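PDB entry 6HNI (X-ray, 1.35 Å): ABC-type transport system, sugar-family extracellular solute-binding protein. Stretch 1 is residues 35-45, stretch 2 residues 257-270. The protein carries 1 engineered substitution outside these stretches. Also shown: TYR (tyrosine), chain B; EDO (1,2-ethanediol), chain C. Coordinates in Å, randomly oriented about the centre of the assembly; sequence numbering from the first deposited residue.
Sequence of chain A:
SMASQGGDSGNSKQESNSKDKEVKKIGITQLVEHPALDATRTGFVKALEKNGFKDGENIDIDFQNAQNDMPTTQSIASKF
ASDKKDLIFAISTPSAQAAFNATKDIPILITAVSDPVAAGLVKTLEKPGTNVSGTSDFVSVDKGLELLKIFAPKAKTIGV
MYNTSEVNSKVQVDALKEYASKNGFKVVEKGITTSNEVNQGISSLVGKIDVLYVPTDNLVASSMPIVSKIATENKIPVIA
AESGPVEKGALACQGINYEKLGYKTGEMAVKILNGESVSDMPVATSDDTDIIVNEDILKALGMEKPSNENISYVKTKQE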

ATOM      1  N   PRO A  35      -5.127   4.628   5.268  1.00 13.95           N
ATOM      2  CA  PRO A  35      -4.733   5.944   4.748  1.00 13.78           C
ATOM      3  C   PRO A  35      -4.156   5.970   3.362  1.00 12.69           C
ATOM      4  O   PRO A  35      -4.497   6.869   2.546  1.00 14.19           O
ATOM      5  CB  PRO A  35      -3.752   6.474   5.794  1.00 15.37           C
ATOM      6  CG  PRO A  35      -4.265   5.858   7.082  1.00 16.04           C
ATOM      7  CD  PRO A  35      -4.732   4.486   6.681  1.00 14.15           C
ATOM      8  N   ALA A  36      -3.332   5.039   3.024  1.00 11.48           N
ATOM      9  CA  ALA A  36      -2.686   5.024   1.729  1.00 11.00           C
ATOM     10  C   ALA A  36      -3.719   4.839   0.655  1.00 10.87           C
ATOM     11  O   ALA A  36      -3.651   5.483  -0.422  1.00 12.65           O
ATOM     12  CB  ALA A  36      -1.648   3.880   1.657  1.00 12.50           C
ATOM     13  N   LEU A  37      -4.660   3.926   0.847  1.00 11.81           N
ATOM     14  CA  LEU A  37      -5.645   3.680  -0.216  1.00 10.81           C
ATOM     15  C   LEU A  37      -6.534   4.889  -0.406  1.00 11.31           C
ATOM     16  O   LEU A  37      -6.821   5.262  -1.571  1.00 12.47           O
ATOM     17  CB  LEU A  37      -6.475   2.431   0.051  1.00 10.27           C
ATOM     18  CG  LEU A  37      -5.680   1.136   0.351  1.00 10.82           C
ATOM     19  CD1 LEU A  37      -6.590  -0.046   0.292  1.00 11.34           C
ATOM     20  CD2 LEU A  37      -4.482   0.920  -0.564  1.00 10.78           C
ATOM     21  N   ASP A  38      -6.971   5.485   0.670  1.00 11.47           N
ATOM     22  CA  ASP A  38      -7.794   6.721   0.626  1.00 12.14           C
ATOM     23  C   ASP A  38      -7.048   7.828  -0.096  1.00 12.71           C
ATOM     24  O   ASP A  38      -7.637   8.587  -0.906  1.00 14.88           O
ATOM     25  CB  ASP A  38      -8.079   7.219   2.050  1.00 14.73           C
ATOM     26  CG  ASP A  38      -9.105   6.375   2.833  1.00 18.01           C
ATOM     27  OD1 ASP A  38      -9.726   5.428   2.265  1.00 22.56           O
ATOM     28  OD2 ASP A  38      -9.277   6.666   4.076  1.00 24.98           O
ATOM     29  N   ALA A  39      -5.761   7.955   0.156  1.00 12.67           N
ATOM     30  CA  ALA A  39      -4.945   9.024  -0.470  1.00 12.70           C
ATOM     31  C   ALA A  39      -4.882   8.841  -1.981  1.00 12.14           C
ATOM     32  O   ALA A  39      -4.959   9.846  -2.763  1.00 12.93           O
ATOM     33  CB  ALA A  39      -3.538   9.096   0.144  1.00 12.83           C
ATOM     34  N   THR A  40      -4.787   7.614  -2.467  1.00 11.24           N
ATOM     35  CA  THR A  40      -4.734   7.413  -3.915  1.00 10.93           C
ATOM     36  C   THR A  40      -6.037   7.825  -4.549  1.00 11.22           C
ATOM     37  O   THR A  40      -5.996   8.373  -5.673  1.00 12.33           O
ATOM     38  CB  THR A  40      -4.360   5.999  -4.367  1.00 12.17           C
ATOM     39  OG1 THR A  40      -5.435   5.093  -4.091  1.00 13.44           O
ATOM     40  CG2 THR A  40      -3.105   5.523  -3.704  1.00 11.71           C
ATOM     41  N   ARG A  41      -7.164   7.534  -3.940  1.00 11.70           N
ATOM     42  CA  ARG A  41      -8.455   7.925  -4.507  1.00 12.29           C
ATOM     43  C   ARG A  41      -8.520   9.452  -4.582  1.00 11.57           C
ATOM     44  O   ARG A  41      -8.972  10.040  -5.610  1.00 13.79           O
ATOM     45  CB  ARG A  41      -9.603   7.333  -3.673  1.00 11.99           C
ATOM     46  CG  ARG A  41     -11.004   7.447  -4.249  1.00 15.62           C
ATOM     47  CD  ARG A  41     -11.629   8.760  -3.902  1.00 16.85           C
ATOM     48  NE  ARG A  41     -13.071   8.825  -4.169  1.00 18.47           N
ATOM     49  CZ  ARG A  41     -14.051   8.455  -3.343  1.00 19.35           C
ATOM     50  NH1 ARG A  41     -15.318   8.667  -3.670  1.00 20.40           N
ATOM     51  NH2 ARG A  41     -13.803   7.931  -2.160  1.00 19.16           N
ATOM     52  N   THR A  42      -8.107  10.117  -3.512  1.00 13.44           N
ATOM     53  CA  THR A  42      -8.108  11.580  -3.459  1.00 13.42           C
ATOM     54  C   THR A  42      -7.308  12.172  -4.618  1.00 12.41           C
ATOM     55  O   THR A  42      -7.796  13.079  -5.359  1.00 14.65           O
ATOM     56  CB  THR A  42      -7.565  12.050  -2.109  1.00 16.29           C
ATOM     57  OG1 THR A  42      -8.508  11.659  -1.112  1.00 18.20           O
ATOM     58  CG2 THR A  42      -7.393  13.567  -2.044  1.00 18.46           C
ATOM     59  N   GLY A  43      -6.093  11.698  -4.816  1.00 13.19           N
ATOM     60  CA  GLY A  43      -5.240  12.187  -5.909  1.00 12.08           C
ATOM     61  C   GLY A  43      -5.804  11.909  -7.278  1.00 11.68           C
ATOM     62  O   GLY A  43      -5.739  12.803  -8.181  1.00 13.34           O
ATOM     63  N   PHE A  44      -6.352  10.726  -7.502  1.00 12.30           N
ATOM     64  CA  PHE A  44      -6.892  10.343  -8.799  1.00 11.00           C
ATOM     65  C   PHE A  44      -8.014  11.301  -9.179  1.00 11.66           C
ATOM     66  O   PHE A  44      -8.041  11.806 -10.317  1.00 12.89           O
ATOM     67  CB  PHE A  44      -7.432   8.915  -8.719  1.00 10.94           C
ATOM     68  CG  PHE A  44      -8.095   8.372  -9.943  1.00 11.33           C
ATOM     69  CD1 PHE A  44      -7.387   7.651 -10.847  1.00 12.82           C
ATOM     70  CD2 PHE A  44      -9.486   8.456 -10.099  1.00 12.43           C
ATOM     71  CE1 PHE A  44      -7.984   7.096 -11.967  1.00 12.09           C
ATOM     72  CE2 PHE A  44     -10.089   7.899 -11.233  1.00 13.72           C
ATOM     73  CZ  PHE A  44      -9.347   7.210 -12.147  1.00 12.83           C
ATOM     74  N   VAL A  45      -8.932  11.560  -8.269  1.00 11.97           N
ATOM     75  CA  VAL A  45     -10.077  12.423  -8.576  1.00 13.11           C
ATOM     76  C   VAL A  45      -9.597  13.857  -8.847  1.00 12.88           C
ATOM     77  O   VAL A  45     -10.110  14.544  -9.762  1.00 14.69           O
ATOM     78  CB  VAL A  45     -11.141  12.335  -7.458  1.00 14.36           C
ATOM     79  CG1 VAL A  45     -12.266  13.348  -7.637  1.00 17.70           C
ATOM     80  CG2 VAL A  45     -11.698  10.910  -7.380  1.00 14.64           C
TER
HETATM   81  N   TYR B 401       0.802  -2.514  -1.534  1.00 10.93           N
HETATM   82  CA  TYR B 401      -0.547  -2.991  -1.178  1.00 10.93           C
HETATM   83  C   TYR B 401      -1.090  -3.864  -2.298  1.00 11.51           C
HETATM   84  O   TYR B 401      -2.261  -4.218  -2.241  1.00 11.91           O
HETATM   85  CB  TYR B 401      -1.478  -1.855  -0.710  1.00 10.40           C
HETATM   86  CG  TYR B 401      -1.025  -1.225   0.566  1.00  9.31           C
HETATM   87  CD1 TYR B 401      -1.057  -1.981   1.774  1.00 10.39           C
HETATM   88  CD2 TYR B 401      -0.506   0.033   0.648  1.00 11.24           C
HETATM   89  CE1 TYR B 401      -0.567  -1.444   2.936  1.00 11.71           C
HETATM   90  CE2 TYR B 401      -0.013   0.587   1.809  1.00 10.99           C
HETATM   91  CZ  TYR B 401      -0.038  -0.183   2.996  1.00 11.01           C
HETATM   92  OH  TYR B 401       0.460   0.351   4.168  1.00 12.96           O
HETATM   93  OXT TYR B 401      -0.347  -4.275  -3.166  1.00 11.69           O
HETATM   94  C1  EDO C 402     -17.537   8.117   0.151  1.00 39.31           C
HETATM   95  O1  EDO C 402     -16.201   7.908  -0.341  1.00 39.41           O
HETATM   96  C2  EDO C 402     -18.569   7.663  -0.881  1.00 49.82           C
HETATM   97  O2  EDO C 402     -18.220   8.184  -2.181  1.00 51.32           O
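Stretch 2 257-270: NYEKLGYKTGEMAV

Stretch 2 lies on stretch 1 as one helix on another. Stretch 1 is helical throughout, with i to i+4 bonds such as Gly43 N to Ala39 O at 3.0 Å. Stretch 2 turns helical at Tyr258, just after Asn257, whose OD1 caps the helix by accepting from Lys260 N at 3.0 Å, with an N-H...O angle of 170°. From there to Val270 the phi/psi pairs stay near -63/-40, and both helices continue later in the chain.

The N-to-C directions of the two axes differ by 41°, so the helices run broadly the same way; the signed crossing angle is -41°. At closest approach the axes are 6.3 Å apart, a short separation that the CA positions confirm. Going along the pair, Ala39 CA is 4.5 Å from Glu259 CA, Thr40 CA 3.9 Å from Gly262 CA, Gly43 CA 4.1 Å from Tyr263 CA, and Phe44 CA 4.3 Å from Gly266 CA.

Such closeness depends on glycine on both sides. A CB built ideally on Gly43 would lie 2.0 Å from Glu259 O and 2.8 Å from Tyr263 N, both clashes. On Gly262 it would lie 2.1 Å from Thr40 O, and on Gly266 2.7 Å from Phe44 O. The three bare positions are therefore hollows into which the opposing backbone sinks.

With the backbones this near, CA-H groups point at carbonyl oxygens. Glu259 CA is 3.4 Å from Ala39 O, with 160° at the hydrogen, and Gly43 CA is 3.5 Å from Glu259 O, with 164°. Gly262 CA to Thr40 O (3.4 Å) and Tyr263 CA to Gly43 O (3.3 Å) are more bent, at 145° and 146°. Phe44 CA to Gly262 O is equally short at 3.3 Å, but its 124° is the least linear of the five. No conventional hydrogen bond crosses the interface: Phe44 N and Gly262 O approach to 3.4 Å, but at a poor angle.

The main bump from stretch 1 is Phe44. Its chi1 of 177° (t) sets the side chain as a knob among Gly262, Thr265, Gly266 and Ala269. Phe44 CD1 lies 3.6 Å from Gly266 CA and 4.0 Å from Thr265 C, while Phe44 CE1 reaches Ala269 CB at 3.8 Å. Gly262 O sits at the edge of the ring, near its plane.

At the other end the bump comes from stretch 2. Tyr258, with chi1 of -85° (m), turns one ring face to Ala36, whose CB stands 3.6 Å from the Tyr258 ring centroid and only 9° off the normal, a CH-pi contact. Thr40 CG2 meets the ring edge, 3.7 Å from Tyr258 CD2, and Ala39 CB packs 4.0 Å from Tyr258 CB. The small side chains of Ala36 and Ala39 thus leave room for the tyrosine, just as the glycines leave room for backbone. Altogether the contact buries 569 Å², summed over both sides.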

ATOM      1  N   ASN A 257       4.652   8.983  -1.462  1.00 12.74           N
ATOM      2  CA  ASN A 257       3.425   9.798  -1.272  1.00 12.89           C
ATOM      3  C   ASN A 257       2.316   9.208  -2.098  1.00 11.96           C
ATOM      4  O   ASN A 257       2.306   9.291  -3.365  1.00 13.19           O
ATOM      5  CB  ASN A 257       3.733  11.255  -1.693  1.00 12.54           C
ATOM      6  CG  ASN A 257       2.579  12.210  -1.477  1.00 14.75           C
ATOM      7  OD1 ASN A 257       1.432  11.876  -1.716  1.00 16.43           O
ATOM      8  ND2 ASN A 257       2.909  13.459  -1.073  1.00 20.57           N
ATOM      9  N   TYR A 258       1.327   8.639  -1.416  1.00 12.05           N
ATOM     10  CA  TYR A 258       0.269   7.912  -2.117  1.00 11.68           C
ATOM     11  C   TYR A 258      -0.744   8.836  -2.841  1.00 12.44           C
ATOM     12  O   TYR A 258      -1.283   8.444  -3.879  1.00 13.54           O
ATOM     13  CB  TYR A 258      -0.451   6.978  -1.151  1.00 10.48           C
ATOM     14  CG  TYR A 258       0.257   5.630  -1.002  1.00 10.79           C
ATOM     15  CD1 TYR A 258       1.372   5.498  -0.152  1.00 10.94           C
ATOM     16  CD2 TYR A 258      -0.158   4.529  -1.681  1.00 10.74           C
ATOM     17  CE1 TYR A 258       2.003   4.288  -0.031  1.00 12.11           C
ATOM     18  CE2 TYR A 258       0.465   3.273  -1.504  1.00 10.61           C
ATOM     19  CZ  TYR A 258       1.567   3.203  -0.693  1.00 11.27           C
ATOM     20  OH  TYR A 258       2.202   1.972  -0.486  1.00 12.70           O
ATOM     21  N   GLU A 259      -0.954  10.029  -2.305  1.00 11.87           N
ATOM     22  CA  GLU A 259      -1.815  10.997  -3.043  1.00 11.84           C
ATOM     23  C   GLU A 259      -1.161  11.299  -4.376  1.00 11.41           C
ATOM     24  O   GLU A 259      -1.865  11.352  -5.424  1.00 13.43           O
ATOM     25  CB  GLU A 259      -2.050  12.242  -2.229  1.00 13.61           C
ATOM     26  CG  GLU A 259      -3.078  13.121  -2.978  1.00 15.50           C
ATOM     27  CD  GLU A 259      -3.583  14.349  -2.220  1.00 18.77           C
ATOM     28  OE1 GLU A 259      -3.548  14.400  -0.959  1.00 19.92           O
ATOM     29  OE2 GLU A 259      -4.076  15.271  -2.916  1.00 21.76           O
ATOM     30  N   LYS A 260       0.135  11.565  -4.402  1.00 11.99           N
ATOM     31  CA  LYS A 260       0.839  11.805  -5.696  1.00 11.72           C
ATOM     32  C   LYS A 260       0.770  10.616  -6.618  1.00 11.77           C
ATOM     33  O   LYS A 260       0.704  10.739  -7.857  1.00 13.13           O
ATOM     34  CB  LYS A 260       2.272  12.284  -5.504  1.00 14.09           C
ATOM     35  CG  LYS A 260       2.376  13.602  -4.755  1.00 16.64           C
ATOM     36  CD  LYS A 260       3.805  14.051  -4.562  1.00 20.11           C
ATOM     37  CE  LYS A 260       3.892  15.406  -3.909  1.00 27.19           C
ATOM     38  NZ  LYS A 260       5.259  15.926  -4.091  1.00 38.93           N
ATOM     39  N   LEU A 261       0.869   9.411  -6.069  1.00 11.59           N
ATOM     40  CA  LEU A 261       0.756   8.180  -6.868  1.00 11.45           C
ATOM     41  C   LEU A 261      -0.637   8.063  -7.527  1.00 11.03           C
ATOM     42  O   LEU A 261      -0.737   7.683  -8.696  1.00 13.20           O
ATOM     43  CB  LEU A 261       1.094   6.931  -6.021  1.00 12.90           C
ATOM     44  CG  LEU A 261       1.460   5.669  -6.778  1.00 13.68           C
ATOM     45  CD1 LEU A 261       2.894   5.753  -7.312  1.00 14.76           C
ATOM     46  CD2 LEU A 261       1.333   4.425  -5.853  1.00 13.69           C
ATOM     47  N   GLY A 262      -1.665   8.393  -6.761  1.00 11.97           N
ATOM     48  CA  GLY A 262      -3.027   8.430  -7.270  1.00 11.59           C
ATOM     49  C   GLY A 262      -3.244   9.497  -8.353  1.00 11.17           C
ATOM     50  O   GLY A 262      -3.892   9.222  -9.357  1.00 13.10           O
ATOM     51  N   TYR A 263      -2.606  10.619  -8.133  1.00 11.25           N
ATOM     52  CA  TYR A 263      -2.710  11.765  -9.099  1.00 11.87           C
ATOM     53  C   TYR A 263      -2.080  11.301 -10.403  1.00 11.43           C
ATOM     54  O   TYR A 263      -2.666  11.512 -11.494  1.00 13.27           O
ATOM     55  CB  TYR A 263      -1.988  12.944  -8.493  1.00 12.00           C
ATOM     56  CG  TYR A 263      -2.171  14.183  -9.329  1.00 12.82           C
ATOM     57  CD1 TYR A 263      -1.428  14.355 -10.478  1.00 13.54           C
ATOM     58  CD2 TYR A 263      -3.155  15.135  -9.012  1.00 13.81           C
ATOM     59  CE1 TYR A 263      -1.621  15.490 -11.305  1.00 15.83           C
ATOM     60  CE2 TYR A 263      -3.351  16.273  -9.815  1.00 15.38           C
ATOM     61  CZ  TYR A 263      -2.586  16.409 -10.953  1.00 15.64           C
ATOM     62  OH  TYR A 263      -2.824  17.519 -11.793  1.00 21.34           O
ATOM     63  N   LYS A 264      -0.907  10.669 -10.387  1.00 11.57           N
ATOM     64  CA  LYS A 264      -0.282  10.120 -11.589  1.00 12.28           C
ATOM     65  C   LYS A 264      -1.212   9.141 -12.286  1.00 13.42           C
ATOM     66  O   LYS A 264      -1.375   9.127 -13.509  1.00 13.66           O
ATOM     67  CB  LYS A 264       1.094   9.457 -11.249  1.00 12.43           C
ATOM     68  CG  LYS A 264       1.721   8.655 -12.358  1.00 14.73           C
ATOM     69  CD  LYS A 264       2.188   9.551 -13.496  1.00 16.44           C
ATOM     70  CE  LYS A 264       2.905   8.715 -14.560  1.00 18.56           C
ATOM     71  NZ  LYS A 264       3.355   9.626 -15.653  1.00 20.07           N
ATOM     72  N   THR A 265      -1.857   8.263 -11.509  1.00 12.05           N
ATOM     73  CA  THR A 265      -2.779   7.314 -12.092  1.00 12.82           C
ATOM     74  C   THR A 265      -3.980   8.046 -12.815  1.00 11.90           C
ATOM     75  O   THR A 265      -4.459   7.567 -13.854  1.00 13.28           O
ATOM     76  CB  THR A 265      -3.342   6.339 -11.032  1.00 13.67           C
ATOM     77  OG1 THR A 265      -2.244   5.831 -10.203  1.00 14.87           O
ATOM     78  CG2 THR A 265      -3.974   5.172 -11.692  1.00 14.22           C
ATOM     79  N   GLY A 266      -4.440   9.125 -12.202  1.00 12.30           N
ATOM     80  CA  GLY A 266      -5.503   9.933 -12.827  1.00 11.84           C
ATOM     81  C   GLY A 266      -5.011  10.532 -14.125  1.00 13.10           C
ATOM     82  O   GLY A 266      -5.799  10.598 -15.098  1.00 15.22           O
ATOM     83  N   GLU A 267      -3.771  10.981 -14.195  1.00 12.48           N
ATOM     84  CA  GLU A 267      -3.234  11.472 -15.486  1.00 12.76           C
ATOM     85  C   GLU A 267      -3.220  10.367 -16.512  1.00 11.99           C
ATOM     86  O   GLU A 267      -3.537  10.581 -17.690  1.00 14.85           O
ATOM     87  CB  GLU A 267      -1.849  12.046 -15.347  1.00 13.45           C
ATOM     88  CG  GLU A 267      -1.742  13.259 -14.479  1.00 13.96           C
ATOM     89  CD  GLU A 267      -0.362  13.899 -14.538  1.00 17.59           C
ATOM     90  OE1 GLU A 267       0.641  13.158 -14.485  1.00 19.58           O
ATOM     91  OE2 GLU A 267      -0.276  15.156 -14.630  1.00 21.31           O
ATOM     92  N   MET A 268      -2.930   9.105 -16.120  1.00 12.65           N
ATOM     93  CA  MET A 268      -2.968   8.008 -17.037  1.00 13.17           C
ATOM     94  C   MET A 268      -4.396   7.689 -17.444  1.00 13.27           C
ATOM     95  O   MET A 268      -4.672   7.371 -18.611  1.00 15.12           O
ATOM     96  CB  MET A 268      -2.339   6.761 -16.347  1.00 12.24           C
ATOM     97  CG  MET A 268      -0.884   6.972 -16.042  1.00 12.47           C
ATOM     98  SD  MET A 268      -0.055   5.725 -15.028  1.00 17.32           S
ATOM     99  CE  MET A 268       0.186   4.507 -16.278  1.00 20.30           C
ATOM    100  N   ALA A 269      -5.354   7.878 -16.537  1.00 13.82           N
ATOM    101  CA  ALA A 269      -6.787   7.776 -16.883  1.00 14.72           C
ATOM    102  C   ALA A 269      -7.196   8.735 -17.966  1.00 14.80           C
ATOM    103  O   ALA A 269      -7.994   8.377 -18.840  1.00 16.72           O
ATOM    104  CB  ALA A 269      -7.707   7.983 -15.684  1.00 15.77           C
ATOM    105  N   VAL A 270      -6.731   9.968 -17.832  1.00 14.04           N
ATOM    106  CA  VAL A 270      -7.060  11.012 -18.839  1.00 13.41           C
ATOM    107  C   VAL A 270      -6.649  10.484 -20.213  1.00 15.25           C
ATOM    108  O   VAL A 270      -7.431  10.585 -21.210  1.00 19.09           O
ATOM    109  CB  VAL A 270      -6.315  12.314 -18.465  1.00 15.25           C
ATOM    110  CG1 VAL A 270      -6.370  13.310 -19.612  1.00 15.92           C
ATOM    111  CG2 VAL A 270      -6.959  12.970 -17.246  1.00 16.50           C
TER